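Long-range contact in PKS_KS domain-containing protein (Photorhabdus luminescens subsp. laumondii, PDB 6SMO), which probably acts as a beta-ketoacyl-ACP synthase of the thiolase-like superfamily, extending acyl chains, and binds a polyketone chain in this structure: residues D300-A309 with Q338-F349. Residues are numbered along the deposited sequence; the frame is centred on the assembly and turned at random.
Sequences DLPADGMAMA and QNDINESNAIKF
G305 comes within 4.7 Å of N342, CA to CA, and A309 within 4.6 Å of A346, as the loop 300-305 and the first turn of helix 306-319 run along helix 337-350 in the same direction. The close approach depends on small residues. G305, the N-cap of its helix, has a positive phi (67°), a conformation glycine adopts readily, and with no side chain it lets the two backbones come together here; A346 and A309 add only methyl groups, and A346 CB lies 3.4 Å from G305 O.

Two asparagines of helix 337-350 hold the loop by two of its carbonyls, P302 O and A303 O. The amide of N342, swung anti to its own N (chi1 174°), gives ND2 to P302 O at 2.6 Å in a nearly straight bond lying in both the carbonyl and the amide plane. A water takes a second hydrogen bond from the same ND2 and is weakly bound by the backbone N of M308, linking the asparagine to the helix start. One turn on, N345 ND2 meets A303 O at 2.8 Å, approaching from above the carbonyl plane. An amide suits both places, being a short donor without charge.

L301 CD1 rests against CA and CB of N339. Apolar contacts lie further along: M308 packs CG on the A346 methyl (3.6 Å), and at the far end M306 SD sits over one face of the F349 ring, 3.8 Å from its centroid, a Met-aromatic contact on the exposed side.

Within the C-terminal half of the ketosynthase fold, M308 and E343 reach L424 of strand 420-427, while L301 and M308 touch H432 of strand 431-438. The carboxylate of E343 binds the backbone N of H332 and G333, joining helix 337-350 to the loop after strand 326-330.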
loop_
_atom_site.group_PDB
_atom_site.type_symbol
_atom_site.label_atom_id
_atom_site.label_comp_id
_atom_site.label_asym_id
_atom_site.label_seq_id
_atom_site.Cartn_x
_atom_site.Cartn_y
_atom_site.Cartn_z
ATOM N N ASP B 300 -11.529 -9.558 6.840
ATOM C CA ASP B 300 -12.509 -10.598 6.417
ATOM C C ASP B 300 -12.905 -10.378 4.952
ATOM O O ASP B 300 -12.976 -9.207 4.524
ATOM C CB ASP B 300 -13.747 -10.596 7.317
ATOM C CG ASP B 300 -13.471 -10.979 8.762
ATOM O OD1 ASP B 300 -12.487 -11.709 9.002
ATOM O OD2 ASP B 300 -14.245 -10.545 9.638
ATOM N N LEU B 301 -13.156 -11.474 4.225
ATOM C CA LEU B 301 -13.614 -11.488 2.808
ATOM C C LEU B 301 -14.982 -12.162 2.734
ATOM O O LEU B 301 -15.203 -13.186 3.378
ATOM C CB LEU B 301 -12.582 -12.239 1.961
ATOM C CG LEU B 301 -11.216 -11.565 1.831
ATOM C CD1 LEU B 301 -10.145 -12.572 1.446
ATOM C CD2 LEU B 301 -11.265 -10.426 0.824
ATOM N N PRO B 302 -15.942 -11.620 1.948
ATOM C CA PRO B 302 -17.281 -12.204 1.850
ATOM C C PRO B 302 -17.311 -13.471 0.982
ATOM O O PRO B 302 -16.451 -13.620 0.130
ATOM C CB PRO B 302 -18.101 -11.073 1.215
ATOM C CG PRO B 302 -17.100 -10.343 0.345
ATOM C CD PRO B 302 -15.792 -10.421 1.107
ATOM N N ALA B 303 -18.305 -14.336 1.211
ATOM C CA ALA B 303 -18.445 -15.673 0.585
ATOM C C ALA B 303 -18.823 -15.534 -0.897
ATOM O O ALA B 303 -18.206 -16.236 -1.726
ATOM C CB ALA B 303 -19.466 -16.489 1.338
ATOM N N ASP B 304 -19.795 -14.670 -1.211
ATOM C CA ASP B 304 -20.369 -14.494 -2.575
ATOM C C ASP B 304 -19.263 -14.090 -3.562
ATOM O O ASP B 304 -19.267 -14.620 -4.691
ATOM C CB ASP B 304 -21.528 -13.489 -2.575
ATOM C CG ASP B 304 -21.175 -12.101 -2.065
ATOM O OD1 ASP B 304 -20.076 -11.943 -1.496
ATOM O OD2 ASP B 304 -22.006 -11.188 -2.235
ATOM N N GLY B 305 -18.361 -13.190 -3.153
ATOM C CA GLY B 305 -17.212 -12.729 -3.957
ATOM C C GLY B 305 -17.647 -11.922 -5.169
ATOM O O GLY B 305 -17.124 -12.187 -6.271
ATOM N N MET B 306 -18.562 -10.966 -4.975
ATOM C CA MET B 306 -19.128 -10.100 -6.047
ATOM C C MET B 306 -18.096 -9.042 -6.461
ATOM O O MET B 306 -18.002 -8.760 -7.671
ATOM C CB MET B 306 -20.409 -9.403 -5.577
ATOM C CG MET B 306 -21.571 -10.351 -5.349
ATOM S SD MET B 306 -22.258 -11.010 -6.890
ATOM C CE MET B 306 -23.682 -11.898 -6.260
ATOM N N ALA B 307 -17.365 -8.478 -5.492
ATOM C CA ALA B 307 -16.345 -7.423 -5.699
ATOM C C ALA B 307 -15.220 -7.955 -6.596
ATOM O O ALA B 307 -14.900 -7.286 -7.599
ATOM C CB ALA B 307 -15.809 -6.946 -4.371
ATOM N N MET B 308 -14.656 -9.116 -6.245
ATOM C CA MET B 308 -13.568 -9.793 -7.004
ATOM C C MET B 308 -14.058 -10.116 -8.421
ATOM O O MET B 308 -13.265 -9.947 -9.366
ATOM C CB MET B 308 -13.122 -11.081 -6.301
ATOM C CG MET B 308 -12.109 -11.902 -7.087
ATOM S SD MET B 308 -10.625 -10.969 -7.548
ATOM C CE MET B 308 -9.514 -11.431 -6.219
ATOM N N ALA B 309 -15.314 -10.558 -8.558
ATOM C CA ALA B 309 -15.967 -10.896 -9.845
ATOM C C ALA B 309 -16.049 -9.649 -10.734
ATOM O O ALA B 309 -15.827 -9.782 -11.954
ATOM C CB ALA B 309 -17.333 -11.488 -9.600
ATOM N N GLN B 338 -11.775 -18.094 4.286
ATOM C CA GLN B 338 -12.625 -17.031 3.677
ATOM C C GLN B 338 -12.117 -16.643 2.280
ATOM O O GLN B 338 -12.965 -16.273 1.443
ATOM C CB GLN B 338 -12.674 -15.806 4.592
ATOM C CG GLN B 338 -13.353 -16.077 5.928
ATOM C CD GLN B 338 -13.609 -14.813 6.714
ATOM O OE1 GLN B 338 -13.078 -14.619 7.805
ATOM N NE2 GLN B 338 -14.428 -13.936 6.157
ATOM N N ASN B 339 -10.804 -16.707 2.035
ATOM C CA ASN B 339 -10.174 -16.261 0.761
ATOM C C ASN B 339 -10.496 -17.248 -0.368
ATOM O O ASN B 339 -10.882 -16.787 -1.459
ATOM C CB ASN B 339 -8.657 -16.101 0.884
ATOM C CG ASN B 339 -8.008 -15.667 -0.414
ATOM O OD1 ASN B 339 -7.393 -16.477 -1.105
ATOM N ND2 ASN B 339 -8.154 -14.400 -0.764
ATOM N N ASP B 340 -10.317 -18.549 -0.121
ATOM C CA ASP B 340 -10.390 -19.617 -1.156
ATOM C C ASP B 340 -11.838 -19.788 -1.631
ATOM O O ASP B 340 -12.029 -20.038 -2.838
ATOM C CB ASP B 340 -9.811 -20.934 -0.633
ATOM C CG ASP B 340 -8.322 -20.879 -0.328
ATOM O OD1 ASP B 340 -7.747 -19.770 -0.374
ATOM O OD2 ASP B 340 -7.749 -21.948 -0.046
ATOM N N ILE B 341 -12.812 -19.673 -0.721
ATOM C CA ILE B 341 -14.271 -19.731 -1.044
ATOM C C ILE B 341 -14.652 -18.469 -1.832
ATOM O O ILE B 341 -15.465 -18.588 -2.771
ATOM C CB ILE B 341 -15.131 -19.925 0.226
ATOM C CG1 ILE B 341 -16.585 -20.257 -0.125
ATOM C CG2 ILE B 341 -15.043 -18.723 1.160
ATOM C CD1 ILE B 341 -17.374 -20.867 1.014
ATOM N N ASN B 342 -14.069 -17.318 -1.473
ATOM C CA ASN B 342 -14.334 -15.990 -2.094
ATOM C C ASN B 342 -13.945 -16.031 -3.577
ATOM O O ASN B 342 -14.752 -15.567 -4.408
ATOM C CB ASN B 342 -13.607 -14.865 -1.348
ATOM C CG ASN B 342 -13.730 -13.513 -2.016
ATOM O OD1 ASN B 342 -13.008 -13.214 -2.965
ATOM N ND2 ASN B 342 -14.625 -12.677 -1.515
ATOM N N GLU B 343 -12.759 -16.565 -3.885
ATOM C CA GLU B 343 -12.187 -16.617 -5.260
ATOM C C GLU B 343 -12.946 -17.641 -6.111
ATOM O O GLU B 343 -13.194 -17.346 -7.296
ATOM C CB GLU B 343 -10.696 -16.959 -5.210
ATOM C CG GLU B 343 -9.832 -15.814 -4.717
ATOM C CD GLU B 343 -8.343 -16.037 -4.907
ATOM O OE1 GLU B 343 -7.788 -16.928 -4.233
ATOM O OE2 GLU B 343 -7.745 -15.331 -5.741
ATOM N N SER B 344 -13.279 -18.803 -5.537
ATOM C CA SER B 344 -14.013 -19.904 -6.215
ATOM C C SER B 344 -15.374 -19.396 -6.702
ATOM O O SER B 344 -15.695 -19.616 -7.887
ATOM C CB SER B 344 -14.161 -21.100 -5.310
ATOM O OG SER B 344 -12.891 -21.634 -4.972
ATOM N N ASN B 345 -16.128 -18.729 -5.822
ATOM C CA ASN B 345 -17.475 -18.169 -6.115
ATOM C C ASN B 345 -17.347 -16.982 -7.082
ATOM O O ASN B 345 -18.287 -16.773 -7.873
ATOM C CB ASN B 345 -18.216 -17.770 -4.836
ATOM C CG ASN B 345 -18.650 -18.959 -4.003
ATOM O OD1 ASN B 345 -18.973 -20.018 -4.539
ATOM N ND2 ASN B 345 -18.670 -18.793 -2.692
ATOM N N ALA B 346 -16.238 -16.237 -7.017
ATOM C CA ALA B 346 -15.941 -15.084 -7.904
ATOM C C ALA B 346 -15.764 -15.572 -9.348
ATOM O O ALA B 346 -16.372 -14.966 -10.253
ATOM C CB ALA B 346 -14.720 -14.343 -7.418
ATOM N N ILE B 347 -14.970 -16.631 -9.546
ATOM C CA ILE B 347 -14.706 -17.267 -10.874
ATOM C C ILE B 347 -16.013 -17.876 -11.399
ATOM O O ILE B 347 -16.257 -17.780 -12.618
ATOM C CB ILE B 347 -13.572 -18.310 -10.772
ATOM C CG1 ILE B 347 -12.234 -17.654 -10.413
ATOM C CG2 ILE B 347 -13.459 -19.129 -12.051
ATOM C CD1 ILE B 347 -11.221 -18.605 -9.819
ATOM N N LYS B 348 -16.817 -18.471 -10.509
ATOM C CA LYS B 348 -18.134 -19.088 -10.833
ATOM C C LYS B 348 -19.114 -18.021 -11.340
ATOM O O LYS B 348 -19.972 -18.370 -12.168
ATOM C CB LYS B 348 -18.728 -19.798 -9.613
ATOM C CG LYS B 348 -18.265 -21.234 -9.408
ATOM C CD LYS B 348 -18.946 -21.912 -8.241
ATOM C CE LYS B 348 -18.735 -23.410 -8.215
ATOM N NZ LYS B 348 -19.580 -24.058 -7.184
ATOM N N PHE B 349 -19.007 -16.780 -10.852
ATOM C CA PHE B 349 -19.941 -15.670 -11.181
ATOM C C PHE B 349 -19.639 -15.121 -12.582
ATOM O O PHE B 349 -20.599 -14.881 -13.342
ATOM C CB PHE B 349 -19.879 -14.560 -10.129
ATOM C CG PHE B 349 -21.050 -13.612 -10.180
ATOM C CD1 PHE B 349 -22.264 -13.959 -9.607
ATOM C CD2 PHE B 349 -20.947 -12.385 -10.817
ATOM C CE1 PHE B 349 -23.347 -13.094 -9.660
ATOM C CE2 PHE B 349 -22.030 -11.520 -10.868
ATOM C CZ PHE B 349 -23.228 -11.876 -10.290
HETATM O O HOH W 1 -14.965 -10.143 -3.053
#